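Local coordinates for pullulanase (Klebsiella oxytoca, PDB 2YOC), which hydrolyses alpha-1,6-glucosidic linkages in pullulan and related alpha-glucans, and is secreted through a type 2 secretion system, at residues V38-V43 with N105-C110; T398-Q403 with G584-M589; K436-T441 with I569-T574. All blocks are in the same frame, centred on the assembly; numbering follows the deposited sequence.

Contact 1 of 3, residues V38-V43 with N105-C110; sequences VENQAV and NKESGC
The side-chain amide of Asn40 has the carbonyl oxygen of Asn105 beside its ND2, close to the amide plane. The second flat group is the Glu107 carboxylate, which the backbone of Asn40 meets from above its plane. Asn40 ND2 donates to Asn105 O at 3.1 Å. The nitrogen sits well above the carbonyl plane (64° out of it). Asn40 OD1 is also 3.4 Å from Asn105 O, but both are acceptors and they form no bond. Asn40 OD1 also lies 3.8 Å from Glu107 CG.

Glu107 reaches back toward the turn. Its CG stands anti to its own carbonyl carbon (chi1 -77°), and the chain is extended beyond that atom. Its OE2 accepts from Asn40 N at 3.2 Å. The same oxygen also lies against Glu39, over CA and CG, 3.5 Å from Glu39 CG. The two carboxylates are turned 59° apart, and Glu39 OE2 comes within 4.2 Å of Glu107 OE1. These like charges would be expected to repel. A long, weak ion pair from Glu107 to Arg137 may offset part of this.

The contact lies on the surface, far from the centre of the chain. Val38 to Gln41 form a type II beta turn, which presents Asn40 to the loop. The turn runs into strand 41-46, the middle strand of a three-stranded mixed sheet. Residues 105-110, part of the bacterial pullulanase-associated domain, follow its antiparallel neighbour, strand 99-103, and lead to strand 110-117. Backbone bonds of Asn40 with Leu104 and of Ala42 with Ile102 continue the pairing. Lys106 forms a salt bridge with Asp74, and the Cys73-Cys110 disulfide ties the far end of the loop. The contact thus joins the entry to the central strand with the exit from strand 99-103.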
# COMPACT_ATOMS: atom_id res chain seq x y z
N VAL B 38 -20.03 -41.27 55.11
CA VAL B 38 -19.67 -41.67 56.49
C VAL B 38 -18.51 -40.78 57.07
O VAL B 38 -18.09 -39.83 56.40
CB VAL B 38 -19.54 -43.21 56.74
CG1 VAL B 38 -20.62 -44.01 55.99
CG2 VAL B 38 -18.14 -43.77 56.45
N GLU B 39 -18.01 -41.08 58.31
CA GLU B 39 -16.94 -40.31 58.98
C GLU B 39 -15.62 -40.24 58.21
O GLU B 39 -15.13 -41.27 57.72
CB GLU B 39 -16.71 -40.77 60.41
CG GLU B 39 -17.79 -40.31 61.34
CD GLU B 39 -17.48 -40.60 62.78
OE1 GLU B 39 -17.26 -41.79 63.13
OE2 GLU B 39 -17.44 -39.63 63.57
N ASN B 40 -15.03 -39.02 58.15
CA ASN B 40 -13.75 -38.68 57.48
C ASN B 40 -13.67 -39.12 56.00
O ASN B 40 -12.63 -39.59 55.52
CB ASN B 40 -12.54 -39.15 58.32
CG ASN B 40 -11.55 -38.05 58.69
OD1 ASN B 40 -11.92 -36.98 59.20
ND2 ASN B 40 -10.27 -38.32 58.49
N GLN B 41 -14.80 -38.93 55.27
CA GLN B 41 -15.00 -39.22 53.85
C GLN B 41 -16.27 -38.55 53.29
O GLN B 41 -17.32 -38.63 53.91
CB GLN B 41 -14.95 -40.73 53.51
CG GLN B 41 -15.89 -41.60 54.33
CD GLN B 41 -16.62 -42.58 53.46
OE1 GLN B 41 -17.71 -42.30 52.96
NE2 GLN B 41 -16.05 -43.76 53.28
N ALA B 42 -16.15 -37.87 52.13
CA ALA B 42 -17.26 -37.18 51.46
C ALA B 42 -17.72 -37.96 50.23
O ALA B 42 -16.97 -38.78 49.70
CB ALA B 42 -16.83 -35.77 51.05
N VAL B 43 -18.97 -37.71 49.79
CA VAL B 43 -19.51 -38.35 48.60
C VAL B 43 -20.15 -37.36 47.61
O VAL B 43 -21.01 -36.57 48.01
CB VAL B 43 -20.32 -39.65 48.88
CG1 VAL B 43 -21.72 -39.37 49.42
CG2 VAL B 43 -20.39 -40.55 47.65
N ASN B 105 -9.28 -35.69 55.41
CA ASN B 105 -8.27 -35.46 56.44
C ASN B 105 -9.04 -34.97 57.69
O ASN B 105 -8.91 -35.54 58.78
CB ASN B 105 -7.21 -34.46 55.89
CG ASN B 105 -6.61 -33.38 56.78
OD1 ASN B 105 -7.03 -33.10 57.91
ND2 ASN B 105 -5.61 -32.70 56.24
N LYS B 106 -9.89 -33.94 57.51
CA LYS B 106 -10.74 -33.33 58.54
C LYS B 106 -12.21 -33.19 58.07
O LYS B 106 -12.45 -32.82 56.92
CB LYS B 106 -10.17 -31.97 59.03
CG LYS B 106 -9.96 -30.92 57.94
CD LYS B 106 -9.54 -29.57 58.51
CE LYS B 106 -9.42 -28.49 57.46
NZ LYS B 106 -8.32 -28.77 56.49
N GLU B 107 -13.17 -33.47 58.99
CA GLU B 107 -14.62 -33.35 58.73
C GLU B 107 -15.09 -31.88 58.62
O GLU B 107 -16.24 -31.63 58.24
CB GLU B 107 -15.43 -34.12 59.79
CG GLU B 107 -15.47 -35.63 59.61
CD GLU B 107 -16.56 -36.35 60.38
OE1 GLU B 107 -16.80 -35.99 61.56
OE2 GLU B 107 -17.20 -37.27 59.81
N SER B 108 -14.19 -30.92 58.97
CA SER B 108 -14.38 -29.47 58.91
C SER B 108 -13.71 -28.89 57.64
O SER B 108 -12.94 -29.58 56.97
CB SER B 108 -13.81 -28.82 60.17
OG SER B 108 -13.79 -27.41 60.07
N GLY B 109 -14.04 -27.64 57.30
CA GLY B 109 -13.47 -26.96 56.15
C GLY B 109 -14.18 -27.21 54.83
O GLY B 109 -15.41 -27.22 54.78
N CYS B 110 -13.39 -27.38 53.75
CA CYS B 110 -13.89 -27.59 52.38
C CYS B 110 -12.91 -28.37 51.49
O CYS B 110 -11.76 -28.59 51.88
CB CYS B 110 -14.29 -26.26 51.74
SG CYS B 110 -12.94 -25.06 51.60

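Contact 2 of 3, residues T398-Q403 with G584-M589; sequences TMPHAQ and GMNVIM
Asn586 ND2 is shared by two acceptors, one from the backbone and one from a side chain. It donates to Gln403 OE1 at 2.7 Å and to His401 O at 3.1 Å. Both oxygens lie close to the Asn586 amide plane. The Gln403 and Asn586 side chains meet tip to tip, with their amide planes 47° apart. On the other branch, Asn586 OD1 accepts from His401 N at 2.8 Å, in the carbonyl plane and on a lone pair. One amide therefore holds both the N-H and the C=O of His401, which fixes the rotation of the Asn586 amide.

Gln403 is itself held from outside, OE1 by His461 and NE2 by the backbone oxygens of Asp660 and Asp688.

Apolar atoms close in around the amide. Met399, a selenomethionine, crosses the Asn586 side chain, and its CG, anti to the backbone N (chi1 -158°), lies beside the amide. Pro400 packs its CG on the backbone of Met585. The His401 ring has Asn586 OD1 at its edge. Its NE2 makes a weak bond to Gly584 O, at 3.2 Å.

Gly584 is the first residue to leave helical geometry after helix 567-582, with positive phi. Strand 586-591 then begins as the third strand of the parallel eight-stranded barrel. The loop of residues 398-403 comes shortly before helix 406-410 and the first barrel strand, 413-417. Asn586 thus fastens it at the N-terminal end of the strands. In (beta/alpha)8 barrels of the glycosyl hydrolases this is the end away from the catalytic face.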
# COMPACT_ATOMS: atom_id res chain seq x y z
N THR B 398 -23.48 33.54 33.49
CA THR B 398 -23.25 33.20 32.09
C THR B 398 -21.94 32.44 31.93
O THR B 398 -21.05 32.53 32.77
CB THR B 398 -23.22 34.45 31.21
OG1 THR B 398 -22.21 35.35 31.70
CG2 THR B 398 -24.57 35.14 31.12
N MSE B 399 -21.83 31.70 30.81
CA MSE B 399 -20.69 30.91 30.36
C MSE B 399 -19.55 31.89 30.03
O MSE B 399 -19.71 32.72 29.13
CB MSE B 399 -21.14 30.20 29.08
CG MSE B 399 -20.38 28.97 28.72
SE MSE B 399 -21.12 28.24 27.07
CE MSE B 399 -22.99 27.87 27.60
N PRO B 400 -18.41 31.86 30.76
CA PRO B 400 -17.32 32.82 30.47
C PRO B 400 -16.70 32.70 29.08
O PRO B 400 -16.20 33.69 28.53
CB PRO B 400 -16.29 32.56 31.58
CG PRO B 400 -16.59 31.21 32.08
CD PRO B 400 -18.07 30.97 31.89
N HIS B 401 -16.71 31.47 28.50
CA HIS B 401 -16.15 31.24 27.17
C HIS B 401 -17.22 30.79 26.22
O HIS B 401 -18.01 29.91 26.55
CB HIS B 401 -15.07 30.19 27.24
CG HIS B 401 -13.86 30.66 27.96
ND1 HIS B 401 -12.82 31.26 27.28
CD2 HIS B 401 -13.57 30.63 29.28
CE1 HIS B 401 -11.91 31.54 28.21
NE2 HIS B 401 -12.32 31.19 29.43
N ALA B 402 -17.23 31.38 25.01
CA ALA B 402 -18.19 31.01 23.99
C ALA B 402 -18.00 29.56 23.54
O ALA B 402 -16.88 29.02 23.63
CB ALA B 402 -18.07 31.93 22.81
N GLN B 403 -19.11 28.96 23.03
CA GLN B 403 -19.18 27.61 22.51
C GLN B 403 -20.17 27.57 21.30
O GLN B 403 -20.65 26.49 20.89
CB GLN B 403 -19.65 26.68 23.64
CG GLN B 403 -18.55 26.29 24.63
CD GLN B 403 -18.95 25.29 25.71
OE1 GLN B 403 -18.29 25.20 26.74
NE2 GLN B 403 -20.00 24.52 25.51
N GLY B 584 -13.22 32.35 36.05
CA GLY B 584 -13.51 32.62 34.64
C GLY B 584 -13.25 31.51 33.64
O GLY B 584 -12.66 31.75 32.57
N MSE B 585 -13.71 30.30 33.97
CA MSE B 585 -13.60 29.10 33.16
C MSE B 585 -14.95 28.39 33.07
O MSE B 585 -15.74 28.42 34.02
CB MSE B 585 -12.57 28.15 33.78
CG MSE B 585 -11.13 28.51 33.45
SE MSE B 585 -9.82 27.24 34.17
CE MSE B 585 -9.95 27.66 36.07
N ASN B 586 -15.21 27.74 31.92
CA ASN B 586 -16.43 26.96 31.73
C ASN B 586 -16.33 25.64 32.53
O ASN B 586 -15.25 25.32 33.04
CB ASN B 586 -16.60 26.62 30.26
CG ASN B 586 -17.02 27.75 29.38
OD1 ASN B 586 -16.89 28.93 29.72
ND2 ASN B 586 -17.50 27.39 28.20
N VAL B 587 -17.44 24.86 32.63
CA VAL B 587 -17.48 23.58 33.37
C VAL B 587 -17.91 22.39 32.49
O VAL B 587 -18.93 22.45 31.80
CB VAL B 587 -18.31 23.61 34.69
CG1 VAL B 587 -18.15 22.31 35.46
CG2 VAL B 587 -17.93 24.80 35.56
N ILE B 588 -17.14 21.32 32.57
CA ILE B 588 -17.46 20.07 31.91
C ILE B 588 -17.68 19.03 33.01
O ILE B 588 -16.82 18.86 33.89
CB ILE B 588 -16.37 19.60 30.89
CG1 ILE B 588 -16.30 20.55 29.68
CG2 ILE B 588 -16.61 18.13 30.45
CD1 ILE B 588 -15.03 20.43 28.90
N MSE B 589 -18.82 18.32 32.96
CA MSE B 589 -19.07 17.25 33.91
C MSE B 589 -18.83 15.91 33.24
O MSE B 589 -19.36 15.63 32.16
CB MSE B 589 -20.49 17.29 34.44
CG MSE B 589 -20.57 17.49 35.90
SE MSE B 589 -22.41 17.46 36.39
CE MSE B 589 -22.61 15.49 36.70

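Contact 3 of 3, residues K436-T441 with I569-T574; sequences KYLALT and IKEFRT
Tyr437 lays one ring face against the edge of Phe572. The pair is T-shaped, with ring centroids 5.2 Å apart and planes at 62°. The contacting atom is Phe572 CD2, which lies over the tyrosine ring 3.7 Å from Tyr437 CE1. With Phe572 CG anti to its backbone N (chi1 -171°), the ring is carried toward Tyr437. Phe572 CA also sits above the same tyrosine face, offset toward the rim. The hydroxyl end of Tyr437 bonds to the backbone oxygen of Glu556, a residue of a calcium site.

Leu438 crosses Glu571 at about a right angle. Its CD1 packs on the carboxylate, 3.5 Å from Glu571 CD. The polar end of Glu571 is bonded through OE2 to Thr561. The other leucine branch, CD2, meets Thr574 CG2 at 3.7 Å. Thr441 adds a methyl-to-methyl contact, CG2 to Thr574 CG2, at 3.9 Å.

Both threonines turn their hydroxyls back to their own backbones, each leaving its methyl for the contact. Thr441 OG1 bonds to Leu438 O at 2.6 Å, in the carbonyl plane. Thr574 OG1 bonds to Lys570 O at 2.7 Å. Each of these carbonyls also accepts the backbone N-H of the same threonine.

The 3-10 turn of residues 438-441 belongs to the connection between barrel strand 413-417 and helix 446-457. It rests on helix 567-582, which runs into barrel strand 586-591. Leu440 bridges the two helices by touching Met575 on one and Met447 and Leu451 on the other. This is packing in the outer helical layer of a (beta/alpha)8 barrel, where one beta-alpha connection lies against the next helix of the barrel.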
# COMPACT_ATOMS: atom_id res chain seq x y z
N LYS B 436 -13.61 19.42 49.41
CA LYS B 436 -14.99 19.87 49.27
C LYS B 436 -15.21 20.73 48.03
O LYS B 436 -14.25 21.27 47.47
CB LYS B 436 -15.42 20.67 50.52
CG LYS B 436 -15.19 19.96 51.84
CD LYS B 436 -16.26 18.93 52.14
CE LYS B 436 -15.82 18.02 53.26
NZ LYS B 436 -16.66 16.80 53.30
N TYR B 437 -16.49 20.88 47.60
CA TYR B 437 -16.86 21.75 46.48
C TYR B 437 -16.46 23.17 46.87
O TYR B 437 -15.85 23.88 46.07
CB TYR B 437 -18.38 21.74 46.20
CG TYR B 437 -19.00 20.40 45.87
CD1 TYR B 437 -18.64 19.71 44.70
CD2 TYR B 437 -20.03 19.87 46.64
CE1 TYR B 437 -19.24 18.49 44.37
CE2 TYR B 437 -20.66 18.67 46.31
CZ TYR B 437 -20.25 17.98 45.17
OH TYR B 437 -20.82 16.77 44.84
N LEU B 438 -16.77 23.57 48.13
CA LEU B 438 -16.49 24.91 48.66
C LEU B 438 -15.03 25.35 48.66
O LEU B 438 -14.77 26.55 48.71
CB LEU B 438 -17.15 25.13 50.01
CG LEU B 438 -18.66 25.18 50.02
CD1 LEU B 438 -19.16 25.27 51.47
CD2 LEU B 438 -19.21 26.34 49.18
N ALA B 439 -14.08 24.39 48.54
CA ALA B 439 -12.65 24.68 48.43
C ALA B 439 -12.38 25.68 47.30
O ALA B 439 -11.51 26.52 47.44
CB ALA B 439 -11.89 23.40 48.15
N LEU B 440 -13.15 25.62 46.21
CA LEU B 440 -12.96 26.55 45.12
C LEU B 440 -13.26 28.01 45.49
O LEU B 440 -12.89 28.91 44.75
CB LEU B 440 -13.71 26.10 43.86
CG LEU B 440 -13.08 25.02 42.97
CD1 LEU B 440 -11.65 25.36 42.56
CD2 LEU B 440 -13.23 23.62 43.56
N THR B 441 -13.86 28.24 46.67
CA THR B 441 -14.16 29.61 47.12
C THR B 441 -12.98 30.23 47.91
O THR B 441 -12.96 31.45 48.13
CB THR B 441 -15.46 29.65 47.91
OG1 THR B 441 -15.22 29.11 49.21
CG2 THR B 441 -16.59 28.93 47.22
N ILE B 569 -26.60 20.72 47.08
CA ILE B 569 -27.10 21.50 45.93
C ILE B 569 -26.61 22.93 45.98
O ILE B 569 -26.06 23.39 44.98
CB ILE B 569 -28.63 21.43 45.81
CG1 ILE B 569 -29.09 19.98 45.67
CG2 ILE B 569 -29.16 22.31 44.64
CD1 ILE B 569 -30.39 19.74 46.19
N LYS B 570 -26.78 23.65 47.12
CA LYS B 570 -26.28 25.01 47.17
C LYS B 570 -24.77 25.05 47.05
O LYS B 570 -24.26 25.85 46.28
CB LYS B 570 -26.77 25.80 48.39
CG LYS B 570 -26.73 27.32 48.18
CD LYS B 570 -26.85 28.05 49.52
CE LYS B 570 -26.91 29.55 49.44
NZ LYS B 570 -27.58 30.13 50.65
N GLU B 571 -24.06 24.16 47.74
CA GLU B 571 -22.60 24.09 47.72
C GLU B 571 -22.02 23.84 46.33
O GLU B 571 -21.09 24.55 45.93
CB GLU B 571 -22.09 23.05 48.72
CG GLU B 571 -22.41 23.42 50.16
CD GLU B 571 -21.59 22.75 51.24
OE1 GLU B 571 -20.69 21.93 50.93
OE2 GLU B 571 -21.81 23.11 52.42
N PHE B 572 -22.57 22.84 45.60
CA PHE B 572 -22.16 22.50 44.23
C PHE B 572 -22.32 23.74 43.34
O PHE B 572 -21.36 24.15 42.69
CB PHE B 572 -23.06 21.39 43.69
CG PHE B 572 -22.63 20.79 42.38
CD1 PHE B 572 -22.82 21.48 41.19
CD2 PHE B 572 -22.09 19.52 42.33
CE1 PHE B 572 -22.45 20.91 39.97
CE2 PHE B 572 -21.75 18.95 41.11
CZ PHE B 572 -21.92 19.65 39.94
N ARG B 573 -23.52 24.36 43.35
CA ARG B 573 -23.83 25.59 42.62
C ARG B 573 -22.82 26.68 42.98
O ARG B 573 -22.23 27.28 42.08
CB ARG B 573 -25.26 26.03 42.88
CG ARG B 573 -26.26 25.27 42.02
CD ARG B 573 -27.68 25.59 42.44
NE ARG B 573 -28.66 25.23 41.41
CZ ARG B 573 -29.97 25.22 41.61
NH1 ARG B 573 -30.47 25.52 42.80
NH2 ARG B 573 -30.80 24.88 40.63
N THR B 574 -22.53 26.84 44.29
CA THR B 574 -21.53 27.78 44.77
C THR B 574 -20.19 27.52 44.10
O THR B 574 -19.56 28.49 43.67
CB THR B 574 -21.43 27.77 46.28
OG1 THR B 574 -22.74 27.95 46.86
CG2 THR B 574 -20.45 28.84 46.78

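How the contacts relate
Contacts 2 and 3 belong to one barrel, while contact 1 lies in a remote part of the N-terminal region. The centres of contacts 2 and 3 are about 16 Å apart. They touch where Met589 SE packs on Phe572 CZ at 4.2 Å. In the chain contact 3 is nested inside the loop closed by contact 2, and contact 1 closes before either opens. Its centre is about 68 Å from that of contact 2 and about 60 Å from that of contact 3. At contact 3 the Tyr437 side chain is about 9 Å from a calcium ion. Contact 2 probably lies away from the catalytic site, which such glycosidases carry at the other end of the barrel.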